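Long-range contacts in Exo-1,3/1,4-beta-glucanase (PDB 3RRX), which probably hydrolyses beta-1,3- and beta-1,4-linked glucans from chain ends, as a family 3 glycoside hydrolase with beta-glucosidase-like activity: residues T122-N127 with R387-E392; D168-R173 with T223-D228; N424-Q429 with P448-I453; G431-S436 with P491-F496; V528-R533 with V548-P553. The protein carries 1 engineered substitution. All blocks are in the same frame, centred on the assembly; numbering follows the deposited sequence.

Overall arrangement
The five contacts gather along the junction between the barrel domain and the mixed-sheet domain of this hydrolase. Along the chain, contact 2 falls within the span of contact 1, the segments of contacts 3 and 4 alternate, and contact 5 comes last. Contacts 1 and 3 have centres about 12 Å apart, while contacts 2 and 3 mark the far ends, about 27 Å apart. Contact 5 pairs two strands of the mixed sheet; contact 3 joins helix 426-430 to the loop before helix 453-463, and contact 4 joins two loops of the same domain. His126 of contact 1 reaches Gly432 and Leu552, and Asp169 of contact 2 meets Arg533, so loops of the two domains interlock.

Contact 1 of 5, residues T122-N127 with R387-E392; sequences TLFPHN and RTLARE
The guanidinium of Arg387 carries Thr122 over one face, with OG1 above its centre, while the Phe124 ring has CG2 of the same threonine over one face, offset toward the rim. Ala390 and Leu389 approach the phenyl ring obliquely: Ala390 CB lies 3.5 Å from Phe124 CD1, and Leu389 CD2 comes within 3.9 Å of Phe124 CE1. The methyl of Ala390 thus fits between two side chains, since Thr122 CG2 is also 4.0 Å from Ala390 CB. Phe124 CG stands anti to its own carbonyl carbon (chi1 -61°), which swings the ring out toward helix 384-397. Arg387, extended from CG to NE, slides past Thr122 in the opposite direction, and Arg387 CG lies 3.8 Å from Thr122 OG1. The polar ends are served by other partners: Thr122 OG1 is hydrogen-bonded to Glu149, and Arg387 forms a salt bridge with Glu556 and a hydrogen bond to the carbonyl of Gly382. Helix 136-151 adds Ala145 against Phe124 and Leu138 against Leu389. With no hydrogen bond between its two segments, this loop-to-helix contact rests on shape and apolar surface, and the threonine hydroxyl and the arginine charge are satisfied by groups around it.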
# COMPACT_ATOMS: atom_id res chain seq x y z
N THR A 122 6.44 -7.51 -9.24
CA THR A 122 5.72 -6.48 -9.99
C THR A 122 5.32 -5.35 -9.05
O THR A 122 4.79 -5.59 -7.97
CB THR A 122 4.44 -7.06 -10.60
OG1 THR A 122 4.78 -8.14 -11.48
CG2 THR A 122 3.69 -5.98 -11.38
N LEU A 123 5.58 -4.10 -9.44
CA LEU A 123 5.14 -2.97 -8.63
C LEU A 123 3.96 -2.26 -9.29
O LEU A 123 4.10 -1.65 -10.35
CB LEU A 123 6.29 -1.99 -8.36
CG LEU A 123 7.54 -2.58 -7.68
CD1 LEU A 123 8.69 -1.57 -7.61
CD2 LEU A 123 7.19 -3.12 -6.26
N PHE A 124 2.78 -2.38 -8.68
CA PHE A 124 1.60 -1.71 -9.20
C PHE A 124 1.64 -0.23 -8.81
O PHE A 124 2.38 0.16 -7.91
CB PHE A 124 0.33 -2.41 -8.68
CG PHE A 124 0.23 -3.84 -9.12
CD1 PHE A 124 -0.31 -4.16 -10.36
CD2 PHE A 124 0.70 -4.87 -8.32
CE1 PHE A 124 -0.39 -5.48 -10.79
CE2 PHE A 124 0.63 -6.19 -8.74
CZ PHE A 124 0.09 -6.49 -9.98
N PRO A 125 0.83 0.60 -9.48
CA PRO A 125 0.71 1.99 -9.04
C PRO A 125 0.30 2.02 -7.57
O PRO A 125 -0.45 1.15 -7.13
CB PRO A 125 -0.44 2.53 -9.90
CG PRO A 125 -0.40 1.71 -11.14
CD PRO A 125 0.01 0.32 -10.67
N HIS A 126 0.81 2.99 -6.82
CA HIS A 126 0.34 3.18 -5.45
C HIS A 126 -1.13 3.54 -5.48
O HIS A 126 -1.66 3.94 -6.52
CB HIS A 126 1.16 4.24 -4.71
CG HIS A 126 2.40 3.70 -4.07
ND1 HIS A 126 2.36 2.73 -3.09
CD2 HIS A 126 3.71 3.97 -4.27
CE1 HIS A 126 3.59 2.45 -2.70
NE2 HIS A 126 4.43 3.18 -3.41
N ASN A 127 -1.79 3.40 -4.33
CA ASN A 127 -3.24 3.52 -4.22
C ASN A 127 -3.87 4.80 -4.76
O ASN A 127 -4.96 4.77 -5.34
CB ASN A 127 -3.68 3.31 -2.77
CG ASN A 127 -3.74 1.83 -2.39
OD1 ASN A 127 -3.31 0.98 -3.15
ND2 ASN A 127 -4.30 1.54 -1.21
N ARG A 387 2.63 -7.84 -15.18
CA ARG A 387 3.15 -6.56 -15.63
C ARG A 387 2.22 -5.95 -16.67
O ARG A 387 2.07 -4.73 -16.74
CB ARG A 387 4.57 -6.70 -16.17
CG ARG A 387 5.53 -7.23 -15.12
CD ARG A 387 7.00 -7.12 -15.56
NE ARG A 387 7.89 -7.62 -14.51
CZ ARG A 387 8.37 -6.87 -13.52
NH1 ARG A 387 8.06 -5.57 -13.46
NH2 ARG A 387 9.15 -7.42 -12.60
N THR A 388 1.57 -6.80 -17.45
CA THR A 388 0.54 -6.35 -18.38
C THR A 388 -0.66 -5.74 -17.64
O THR A 388 -1.22 -4.72 -18.06
CB THR A 388 0.07 -7.49 -19.29
OG1 THR A 388 1.17 -7.90 -20.12
CG2 THR A 388 -1.08 -7.04 -20.17
N LEU A 389 -1.05 -6.38 -16.55
CA LEU A 389 -2.09 -5.85 -15.66
C LEU A 389 -1.69 -4.50 -15.07
O LEU A 389 -2.49 -3.55 -15.04
CB LEU A 389 -2.38 -6.86 -14.55
CG LEU A 389 -3.29 -6.42 -13.40
CD1 LEU A 389 -4.68 -6.08 -13.93
CD2 LEU A 389 -3.37 -7.52 -12.34
N ALA A 390 -0.45 -4.41 -14.59
CA ALA A 390 0.04 -3.17 -13.98
C ALA A 390 0.11 -2.03 -14.99
O ALA A 390 -0.20 -0.88 -14.67
CB ALA A 390 1.42 -3.40 -13.33
N ARG A 391 0.52 -2.35 -16.21
CA ARG A 391 0.57 -1.38 -17.29
C ARG A 391 -0.82 -0.80 -17.58
O ARG A 391 -0.97 0.40 -17.81
CB ARG A 391 1.18 -2.02 -18.54
CG ARG A 391 1.43 -1.08 -19.70
CD ARG A 391 2.23 -1.81 -20.78
NE ARG A 391 2.25 -1.11 -22.06
CZ ARG A 391 2.94 -1.52 -23.12
NH1 ARG A 391 3.68 -2.62 -23.04
NH2 ARG A 391 2.89 -0.84 -24.26
N GLU A 392 -1.83 -1.67 -17.57
CA GLU A 392 -3.22 -1.25 -17.69
C GLU A 392 -3.56 -0.29 -16.55
O GLU A 392 -4.18 0.76 -16.77
CB GLU A 392 -4.16 -2.45 -17.66
CG GLU A 392 -5.66 -2.10 -17.66
CD GLU A 392 -6.55 -3.31 -17.35
OE1 GLU A 392 -6.05 -4.45 -17.42
OE2 GLU A 392 -7.75 -3.12 -17.05

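Contact 2 of 5, residues D168-R173 with T223-D228; sequences DDRWGR and TERGVD
Trp171 and Asp228 meet because each side chain runs anti to its backbone nitrogen (chi1 -166° and -175°), bringing the indole N-H to the carboxylate. Trp171 NE1 donates to Asp228 OD1 over 2.9 Å; the acceptor sits close to the ring plane, and the oxygen is met on its anti side. Water 2 joins Asp228 OD1 to Arg173 NH1, while Arg173 NE forms a salt bridge with Glu176. On the other flank Arg170 grips Asp168 side-on, NE to OD1 at 3.0 Å and NH2 to OD2 at 2.8 Å, both through syn lone pairs. The guanidinium held this way offers one face to the Arg225 CA, 3.6 Å from Arg170 NH2, and also forms a cation-pi contact with Phe591. Asp168 OD2 further accepts from water 1, which takes the backbone N-H of Arg225. Replacing Asp168 by an alanine would probably leave the Arg170 guanidinium without its carboxylate, free to turn off Arg225. Gly226 lies tight against the turn: its O is 3.1 Å from Trp171 CA, and a side chain there would run into Trp171 N. Asp168 OD1 also accepts from the Arg170 N, an Asx turn within a type I beta turn. Both loops follow neighbouring parallel strands, 157-162 and 211-217, of the TIM-barrel-like domain, and the side chain of Asp168 lies about 7 Å from the bound calcium ion.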
# COMPACT_ATOMS: atom_id res chain seq x y z
N ASP A 168 -5.96 15.35 4.80
CA ASP A 168 -4.94 16.41 4.79
C ASP A 168 -3.70 15.86 4.09
O ASP A 168 -3.03 14.98 4.63
CB ASP A 168 -4.61 16.85 6.22
CG ASP A 168 -3.74 18.11 6.28
OD1 ASP A 168 -2.83 18.28 5.44
OD2 ASP A 168 -3.98 18.94 7.18
N ASP A 169 -3.41 16.38 2.89
CA ASP A 169 -2.38 15.80 2.03
C ASP A 169 -0.96 16.05 2.52
O ASP A 169 -0.00 15.57 1.92
CB ASP A 169 -2.51 16.31 0.59
CG ASP A 169 -3.81 15.88 -0.05
OD1 ASP A 169 -4.44 14.94 0.48
OD2 ASP A 169 -4.20 16.49 -1.07
N ARG A 170 -0.81 16.77 3.62
CA ARG A 170 0.53 16.94 4.20
C ARG A 170 1.10 15.63 4.76
O ARG A 170 2.31 15.50 4.94
CB ARG A 170 0.49 18.01 5.30
CG ARG A 170 0.38 19.44 4.73
CD ARG A 170 0.24 20.47 5.85
NE ARG A 170 -1.10 20.53 6.40
CZ ARG A 170 -1.51 21.45 7.28
NH1 ARG A 170 -0.67 22.39 7.69
NH2 ARG A 170 -2.75 21.44 7.73
N TRP A 171 0.23 14.66 5.02
CA TRP A 171 0.67 13.35 5.54
C TRP A 171 1.57 12.63 4.54
O TRP A 171 1.23 12.50 3.37
CB TRP A 171 -0.53 12.47 5.80
CG TRP A 171 -0.26 11.23 6.62
CD1 TRP A 171 0.73 11.05 7.54
CD2 TRP A 171 -1.01 10.01 6.59
NE1 TRP A 171 0.63 9.78 8.09
CE2 TRP A 171 -0.43 9.13 7.52
CE3 TRP A 171 -2.12 9.57 5.85
CZ2 TRP A 171 -0.93 7.85 7.75
CZ3 TRP A 171 -2.61 8.30 6.08
CH2 TRP A 171 -2.02 7.45 7.02
N GLY A 172 2.70 12.12 5.03
CA GLY A 172 3.62 11.34 4.21
C GLY A 172 3.12 9.98 3.74
O GLY A 172 3.79 9.30 2.97
N ARG A 173 1.94 9.56 4.20
CA ARG A 173 1.36 8.31 3.72
C ARG A 173 0.12 8.52 2.86
O ARG A 173 -0.65 7.59 2.61
CB ARG A 173 1.06 7.36 4.90
CG ARG A 173 2.24 7.22 5.86
CD ARG A 173 2.07 6.05 6.85
NE ARG A 173 2.18 4.76 6.19
CZ ARG A 173 2.25 3.59 6.83
NH1 ARG A 173 2.22 3.55 8.16
NH2 ARG A 173 2.34 2.46 6.14
N THR A 223 -5.37 12.76 10.92
CA THR A 223 -4.59 13.38 11.99
C THR A 223 -4.47 14.89 11.76
O THR A 223 -4.47 15.36 10.61
CB THR A 223 -3.18 12.78 12.13
OG1 THR A 223 -2.42 13.03 10.94
CG2 THR A 223 -3.25 11.26 12.42
N GLU A 224 -4.33 15.63 12.85
CA GLU A 224 -4.25 17.09 12.76
C GLU A 224 -2.98 17.51 12.03
O GLU A 224 -1.89 17.03 12.34
CB GLU A 224 -4.30 17.69 14.17
CG GLU A 224 -4.64 19.18 14.21
CD GLU A 224 -6.04 19.50 13.70
OE1 GLU A 224 -6.91 18.59 13.70
OE2 GLU A 224 -6.27 20.66 13.29
N ARG A 225 -3.15 18.40 11.05
CA ARG A 225 -2.05 18.86 10.19
C ARG A 225 -1.37 17.72 9.40
O ARG A 225 -0.29 17.89 8.84
CB ARG A 225 -1.01 19.66 10.98
CG ARG A 225 -1.56 20.97 11.55
CD ARG A 225 -0.52 21.70 12.39
NE ARG A 225 -0.30 21.02 13.66
CZ ARG A 225 0.82 20.37 13.98
NH1 ARG A 225 1.83 20.31 13.13
NH2 ARG A 225 0.92 19.77 15.17
N GLY A 226 -2.03 16.56 9.35
CA GLY A 226 -1.49 15.43 8.61
C GLY A 226 -0.21 14.85 9.19
O GLY A 226 0.55 14.19 8.49
N VAL A 227 0.03 15.08 10.48
CA VAL A 227 1.23 14.56 11.12
C VAL A 227 1.15 13.03 11.22
O VAL A 227 0.16 12.49 11.69
CB VAL A 227 1.42 15.17 12.53
CG1 VAL A 227 2.56 14.48 13.26
CG2 VAL A 227 1.64 16.69 12.43
N ASP A 228 2.20 12.34 10.78
CA ASP A 228 2.24 10.88 10.81
C ASP A 228 2.20 10.37 12.25
O ASP A 228 3.01 10.80 13.08
CB ASP A 228 3.49 10.37 10.09
CG ASP A 228 3.53 8.85 9.98
OD1 ASP A 228 2.52 8.23 9.57
OD2 ASP A 228 4.58 8.28 10.29
O HOH W 1 -5.42 18.98 9.47
O HOH W 2 2.26 5.75 10.18

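Contact 3 of 5, residues N424-Q429 with P448-I453; sequences NAINMQ and PNATSI
Asn424 and Ser452 bring the two backbones within 5.2 Å, CA to CA, where the loop leading into helix 426-430 passes the end of the loop that opens helix 453-463. Between them, Ser452 OG donates to Asn424 OD1 over 2.6 Å, lying in the plane of the amide carbonyl. The serine hydroxyl sits between its backbone N and carbonyl carbon (chi1 79°), which lets the same oxygen face its own helix and take the backbone N-H of Ser455. Ser452 is therefore the N-cap of helix 453-463, with Asn424 as a second-shell residue that engages the proton of the capping hydroxyl. This N-cap lies in the mixed-sheet domain, where the chain between strands 415-419 and 467-470 passes through helices 426-430 and 453-463. Deeper in, Gln429 extends its amide across the gap: NE2 donates to Thr451 O over 3.0 Å at 167°, approaching from above the carbonyl plane, and also reaches the carbonyl of Gly554. The other end of this amide, OE1, lies 2.8 Å from water 3, which accepts from Ile453 N at 3.0 Å, so water meets the first turn of the helix. Ile426 packs alongside the 450-452 backbone, its CG1 3.9 Å from Ser452 CB and its CD1 4.0 Å from Ala450 CB, while Phe447 touches the isoleucine from the intervening loop.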
# COMPACT_ATOMS: atom_id res chain seq x y z
N ASN A 424 14.20 9.01 -16.43
CA ASN A 424 14.73 7.66 -16.55
C ASN A 424 15.06 7.10 -15.17
O ASN A 424 16.01 6.35 -15.01
CB ASN A 424 15.99 7.66 -17.42
CG ASN A 424 16.46 6.26 -17.78
OD1 ASN A 424 15.65 5.39 -18.11
ND2 ASN A 424 17.77 6.04 -17.72
N ALA A 425 14.25 7.48 -14.18
CA ALA A 425 14.51 7.12 -12.79
C ALA A 425 13.36 6.28 -12.23
O ALA A 425 12.36 6.82 -11.76
CB ALA A 425 14.71 8.36 -11.95
N ILE A 426 13.51 4.97 -12.27
CA ILE A 426 12.44 4.09 -11.83
C ILE A 426 12.15 4.31 -10.35
O ILE A 426 11.00 4.18 -9.92
CB ILE A 426 12.74 2.61 -12.17
CG1 ILE A 426 12.83 2.45 -13.69
CG2 ILE A 426 11.66 1.69 -11.59
CD1 ILE A 426 13.38 1.09 -14.16
N ASN A 427 13.16 4.68 -9.58
CA ASN A 427 12.92 4.88 -8.15
C ASN A 427 11.92 5.99 -7.86
O ASN A 427 11.14 5.91 -6.91
CB ASN A 427 14.24 5.04 -7.36
CG ASN A 427 14.83 6.44 -7.46
OD1 ASN A 427 14.86 7.05 -8.53
ND2 ASN A 427 15.32 6.95 -6.33
N MET A 428 11.94 7.03 -8.69
CA MET A 428 10.99 8.13 -8.56
C MET A 428 9.59 7.75 -9.01
O MET A 428 8.60 8.20 -8.41
CB MET A 428 11.47 9.35 -9.37
CG MET A 428 12.59 10.13 -8.70
SD MET A 428 13.00 11.61 -9.65
CE MET A 428 11.52 12.60 -9.40
N GLN A 429 9.49 6.96 -10.07
CA GLN A 429 8.17 6.52 -10.53
C GLN A 429 7.55 5.48 -9.59
O GLN A 429 6.33 5.34 -9.51
CB GLN A 429 8.21 6.02 -11.98
CG GLN A 429 8.62 4.58 -12.15
CD GLN A 429 8.98 4.24 -13.60
OE1 GLN A 429 9.62 5.04 -14.30
NE2 GLN A 429 8.56 3.07 -14.06
N PRO A 448 14.67 -5.18 -11.97
CA PRO A 448 14.75 -5.98 -13.19
C PRO A 448 13.37 -6.10 -13.83
O PRO A 448 12.37 -6.32 -13.13
CB PRO A 448 15.23 -7.36 -12.70
CG PRO A 448 14.85 -7.40 -11.25
CD PRO A 448 15.00 -5.98 -10.77
N ASN A 449 13.33 -5.96 -15.14
CA ASN A 449 12.12 -6.13 -15.92
C ASN A 449 11.11 -4.99 -15.80
O ASN A 449 10.03 -5.05 -16.39
CB ASN A 449 11.48 -7.48 -15.63
CG ASN A 449 12.34 -8.64 -16.12
OD1 ASN A 449 13.09 -8.50 -17.10
ND2 ASN A 449 12.27 -9.77 -15.45
N ALA A 450 11.47 -3.96 -15.04
CA ALA A 450 10.66 -2.73 -15.00
C ALA A 450 11.02 -1.87 -16.21
O ALA A 450 12.03 -2.12 -16.88
CB ALA A 450 10.89 -1.97 -13.71
N THR A 451 10.22 -0.85 -16.49
CA THR A 451 10.49 0.03 -17.63
C THR A 451 10.36 1.48 -17.20
O THR A 451 9.31 1.89 -16.70
CB THR A 451 9.48 -0.22 -18.77
OG1 THR A 451 9.59 -1.57 -19.22
CG2 THR A 451 9.72 0.75 -19.93
N SER A 452 11.42 2.27 -17.40
CA SER A 452 11.36 3.70 -17.09
C SER A 452 10.43 4.43 -18.05
O SER A 452 10.06 3.89 -19.09
CB SER A 452 12.76 4.33 -17.13
OG SER A 452 13.17 4.60 -18.48
N ILE A 453 10.04 5.65 -17.72
CA ILE A 453 9.15 6.39 -18.60
C ILE A 453 9.86 6.70 -19.93
O ILE A 453 9.29 6.54 -21.01
CB ILE A 453 8.60 7.65 -17.92
CG1 ILE A 453 7.63 7.21 -16.80
CG2 ILE A 453 7.86 8.53 -18.91
CD1 ILE A 453 7.41 8.25 -15.73
O HOH W 3 11.21 7.12 -15.36

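Contact 4 of 5, residues G431-S436 with P491-F496; sequences GGWSVS and PYAEWF
The CH-pi part of the contact joins Trp433 and Ala493. Ala493 CB lies over one face of the indole, 4.0 Å from the centroid of the five-membered ring and 24° off its normal, an arrangement in which the nearest ring atom is Trp433 NE1 at 3.7 Å from Ala493 CB. Glu494 reaches the six-membered end of the same ring: CG stands anti to its carbonyl carbon (chi1 -55°) and the chain runs extended from there, and OE1 comes to 3.3 Å from Trp433 CH2, the carboxylate plane nearly parallel to the ring. The polar ends look elsewhere, Trp433 NE1 to Glu176 and Glu494 OE1 to Trp437 NE1. An alanine in place of Trp433 is likely to leave Ala493 without its aromatic face and Glu176 without an indole N-H partner. Between the backbones there is a CA-H...O contact, Gly432 CA to Tyr492 O at 3.3 Å. Any CB at Gly432 would clash with that carbonyl, so its lack of side chain permits the close approach. Water 4 accepts from both Gly432 N and Tyr492 N, at 3.0 Å each, bridging the two segments. Apolar contact is added where Pro491 CB lies 3.8 Å from Gly431 CA. Gly431 is the first residue past helix 426-430, and the segment 491-496 follows strand 482-488 of the mixed sheet. The Tyr492 carbonyl accepts from Tyr175, Gly432 O from His126, and Arg173 touches the indole at CZ2, so these loops meet those of the barrel.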
# COMPACT_ATOMS: atom_id res chain seq x y z
N GLY A 431 8.30 5.26 -6.09
CA GLY A 431 8.08 5.85 -4.77
C GLY A 431 8.49 4.91 -3.64
O GLY A 431 9.18 3.92 -3.87
N GLY A 432 8.06 5.23 -2.43
CA GLY A 432 8.44 4.47 -1.25
C GLY A 432 7.87 3.06 -1.21
O GLY A 432 7.02 2.71 -2.02
N TRP A 433 8.35 2.25 -0.27
CA TRP A 433 7.90 0.86 -0.13
C TRP A 433 8.12 0.09 -1.43
O TRP A 433 7.21 -0.60 -1.90
CB TRP A 433 6.41 0.78 0.24
CG TRP A 433 6.01 1.52 1.49
CD1 TRP A 433 5.32 2.69 1.56
CD2 TRP A 433 6.26 1.11 2.84
NE1 TRP A 433 5.12 3.05 2.87
CE2 TRP A 433 5.69 2.10 3.68
CE3 TRP A 433 6.91 0.02 3.43
CZ2 TRP A 433 5.75 2.02 5.07
CZ3 TRP A 433 6.96 -0.05 4.81
CH2 TRP A 433 6.39 0.94 5.61
N SER A 434 9.30 0.23 -2.02
CA SER A 434 9.60 -0.42 -3.30
C SER A 434 10.98 -1.04 -3.23
O SER A 434 11.98 -0.37 -3.50
CB SER A 434 9.52 0.58 -4.46
OG SER A 434 8.22 1.14 -4.57
N VAL A 435 11.02 -2.31 -2.87
CA VAL A 435 12.25 -3.04 -2.59
C VAL A 435 12.90 -2.52 -1.31
O VAL A 435 13.26 -3.31 -0.43
CB VAL A 435 13.23 -3.02 -3.78
CG1 VAL A 435 14.50 -3.77 -3.42
CG2 VAL A 435 12.57 -3.65 -5.00
N SER A 436 13.01 -1.20 -1.19
CA SER A 436 13.44 -0.58 0.05
C SER A 436 12.36 0.35 0.61
O SER A 436 11.36 0.64 -0.05
CB SER A 436 14.76 0.18 -0.14
OG SER A 436 14.55 1.42 -0.79
N PRO A 491 11.20 9.93 -3.65
CA PRO A 491 10.46 8.88 -2.95
C PRO A 491 10.57 9.01 -1.43
O PRO A 491 11.60 9.44 -0.91
CB PRO A 491 11.14 7.58 -3.43
CG PRO A 491 12.47 8.01 -3.95
CD PRO A 491 12.28 9.39 -4.50
N TYR A 492 9.51 8.63 -0.73
CA TYR A 492 9.49 8.69 0.72
C TYR A 492 8.49 7.68 1.28
O TYR A 492 7.64 7.17 0.55
CB TYR A 492 9.12 10.10 1.21
CG TYR A 492 7.85 10.63 0.59
CD1 TYR A 492 6.59 10.26 1.09
CD2 TYR A 492 7.89 11.50 -0.49
CE1 TYR A 492 5.43 10.74 0.52
CE2 TYR A 492 6.73 11.99 -1.07
CZ TYR A 492 5.50 11.60 -0.56
OH TYR A 492 4.35 12.07 -1.13
N ALA A 493 8.58 7.43 2.58
CA ALA A 493 7.63 6.58 3.29
C ALA A 493 7.43 7.13 4.69
O ALA A 493 8.38 7.62 5.31
CB ALA A 493 8.13 5.14 3.36
N GLU A 494 6.20 7.05 5.19
CA GLU A 494 5.88 7.45 6.56
C GLU A 494 6.31 8.89 6.85
O GLU A 494 6.21 9.75 5.96
CB GLU A 494 6.46 6.44 7.58
CG GLU A 494 6.01 5.00 7.31
CD GLU A 494 6.46 4.00 8.38
OE1 GLU A 494 7.15 3.03 8.04
OE2 GLU A 494 6.12 4.19 9.56
N TRP A 495 6.76 9.16 8.06
CA TRP A 495 6.96 10.55 8.48
C TRP A 495 8.00 11.32 7.65
O TRP A 495 7.99 12.55 7.62
CB TRP A 495 7.27 10.63 9.99
CG TRP A 495 8.60 10.06 10.34
CD1 TRP A 495 9.79 10.73 10.39
CD2 TRP A 495 8.89 8.70 10.67
NE1 TRP A 495 10.80 9.87 10.73
CE2 TRP A 495 10.28 8.62 10.91
CE3 TRP A 495 8.11 7.55 10.80
CZ2 TRP A 495 10.91 7.42 11.27
CZ3 TRP A 495 8.74 6.35 11.16
CH2 TRP A 495 10.12 6.30 11.39
N PHE A 496 8.88 10.60 6.96
CA PHE A 496 9.86 11.25 6.07
C PHE A 496 9.16 12.11 5.02
O PHE A 496 9.75 13.05 4.50
CB PHE A 496 10.72 10.22 5.33
CG PHE A 496 11.85 9.67 6.14
CD1 PHE A 496 13.16 9.73 5.66
CD2 PHE A 496 11.63 9.05 7.37
CE1 PHE A 496 14.22 9.20 6.38
CE2 PHE A 496 12.69 8.53 8.10
CZ PHE A 496 13.98 8.60 7.61
O HOH W 4 7.03 8.03 -2.31

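Contact 5 of 5, residues V528-R533 with V548-P553; sequences VFLSGR and VAAWLP
Leu530 starts beside the Trp551 carbonyl, its CB 3.7 Å from Trp551 O. CG stands anti to the leucine's own carbonyl carbon (chi1 -57°) and sends its branches in two directions. CD2 settles among Ala550 CB at 4.0 Å, Pro553 CD at 3.7 Å and the Trp551 carbonyl oxygen, while CD1 reaches toward the backbone of Gln429 in helix 426-430. Val528, on the same face of the sheet as Leu530, puts CG1 3.8 Å from Ala550 CB. The main chains run parallel: Phe529 N donates to Val548 O over 2.8 Å, nearly along the C=O direction, and Ala550 N to Phe529 O over 2.9 Å. Strands 525-530 and 546-551, joined by helix 538-542, form a beta-alpha-beta crossover of the mixed sheet, with strand 482-488 flanking on the far side of 525-530. Past the regular pairs, Ser531 N donates to Trp551 O at 3.1 Å from above the carbonyl plane. Water 5 bridges the two segments, accepting from Trp551 N and donating to Phe529 O and Ser531 OG, while Ser531 OG itself donates to Arg533 O. The Trp551 ring holds Ala549 CB and that water over one face, and Arg533 C and Ser531 O lie at its edge.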
# COMPACT_ATOMS: atom_id res chain seq x y z
N VAL A 528 5.03 15.62 -17.16
CA VAL A 528 4.55 14.42 -16.46
C VAL A 528 4.99 14.52 -15.01
O VAL A 528 6.18 14.50 -14.71
CB VAL A 528 5.10 13.12 -17.09
CG1 VAL A 528 4.59 11.89 -16.29
CG2 VAL A 528 4.69 13.01 -18.55
N PHE A 529 4.01 14.62 -14.11
CA PHE A 529 4.27 14.93 -12.71
C PHE A 529 4.12 13.68 -11.84
O PHE A 529 3.03 13.10 -11.74
CB PHE A 529 3.27 16.02 -12.27
CG PHE A 529 3.51 16.58 -10.90
CD1 PHE A 529 4.68 17.29 -10.62
CD2 PHE A 529 2.56 16.43 -9.90
CE1 PHE A 529 4.90 17.82 -9.37
CE2 PHE A 529 2.77 16.97 -8.64
CZ PHE A 529 3.94 17.66 -8.37
N LEU A 530 5.23 13.26 -11.22
CA LEU A 530 5.24 12.12 -10.30
C LEU A 530 5.10 12.60 -8.87
O LEU A 530 5.90 13.41 -8.41
CB LEU A 530 6.55 11.34 -10.45
CG LEU A 530 6.85 10.82 -11.86
CD1 LEU A 530 8.27 10.21 -11.93
CD2 LEU A 530 5.80 9.80 -12.27
N SER A 531 4.08 12.12 -8.16
CA SER A 531 3.86 12.57 -6.80
C SER A 531 2.93 11.62 -6.05
O SER A 531 2.18 10.85 -6.66
CB SER A 531 3.24 13.98 -6.79
OG SER A 531 1.88 13.91 -7.21
N GLY A 532 2.97 11.70 -4.73
CA GLY A 532 2.09 10.88 -3.91
C GLY A 532 0.83 11.61 -3.50
O GLY A 532 0.08 11.12 -2.65
N ARG A 533 0.59 12.77 -4.10
CA ARG A 533 -0.50 13.64 -3.64
C ARG A 533 -0.57 14.87 -4.54
O ARG A 533 0.41 15.23 -5.19
CB ARG A 533 -0.21 14.10 -2.21
CG ARG A 533 1.21 14.67 -2.08
CD ARG A 533 1.60 15.06 -0.64
NE ARG A 533 3.06 15.02 -0.50
CZ ARG A 533 3.70 14.87 0.66
NH1 ARG A 533 3.03 14.76 1.80
NH2 ARG A 533 5.03 14.82 0.67
N VAL A 548 0.28 16.32 -16.82
CA VAL A 548 -0.32 15.04 -16.44
C VAL A 548 0.05 14.66 -15.01
O VAL A 548 1.23 14.61 -14.67
CB VAL A 548 0.14 13.90 -17.38
CG1 VAL A 548 -0.44 12.56 -16.94
CG2 VAL A 548 -0.24 14.21 -18.83
N ALA A 549 -0.95 14.40 -14.18
CA ALA A 549 -0.70 13.83 -12.86
C ALA A 549 -0.58 12.32 -13.03
O ALA A 549 -1.56 11.65 -13.31
CB ALA A 549 -1.83 14.17 -11.89
N ALA A 550 0.64 11.81 -12.87
CA ALA A 550 0.90 10.38 -13.07
C ALA A 550 1.04 9.63 -11.75
O ALA A 550 1.18 8.40 -11.74
CB ALA A 550 2.17 10.18 -13.96
N TRP A 551 1.03 10.36 -10.64
CA TRP A 551 1.09 9.74 -9.31
C TRP A 551 2.39 8.95 -9.16
O TRP A 551 3.45 9.45 -9.52
CB TRP A 551 -0.17 8.89 -9.05
CG TRP A 551 -1.44 9.62 -9.47
CD1 TRP A 551 -2.27 9.29 -10.51
CD2 TRP A 551 -1.99 10.82 -8.88
NE1 TRP A 551 -3.32 10.19 -10.58
CE2 TRP A 551 -3.16 11.14 -9.60
CE3 TRP A 551 -1.61 11.64 -7.82
CZ2 TRP A 551 -3.94 12.27 -9.30
CZ3 TRP A 551 -2.39 12.76 -7.51
CH2 TRP A 551 -3.55 13.05 -8.24
N LEU A 552 2.32 7.73 -8.61
CA LEU A 552 3.50 6.89 -8.48
C LEU A 552 3.23 5.57 -9.19
O LEU A 552 2.87 4.58 -8.56
CB LEU A 552 3.82 6.63 -7.00
CG LEU A 552 4.12 7.91 -6.20
CD1 LEU A 552 4.14 7.65 -4.69
CD2 LEU A 552 5.43 8.57 -6.68
N PRO A 553 3.40 5.56 -10.53
CA PRO A 553 2.90 4.47 -11.37
C PRO A 553 3.50 3.08 -11.16
O PRO A 553 2.88 2.10 -11.59
CB PRO A 553 3.19 4.96 -12.80
CG PRO A 553 4.19 6.05 -12.65
CD PRO A 553 3.95 6.68 -11.32
O HOH W 5 1.05 13.22 -9.78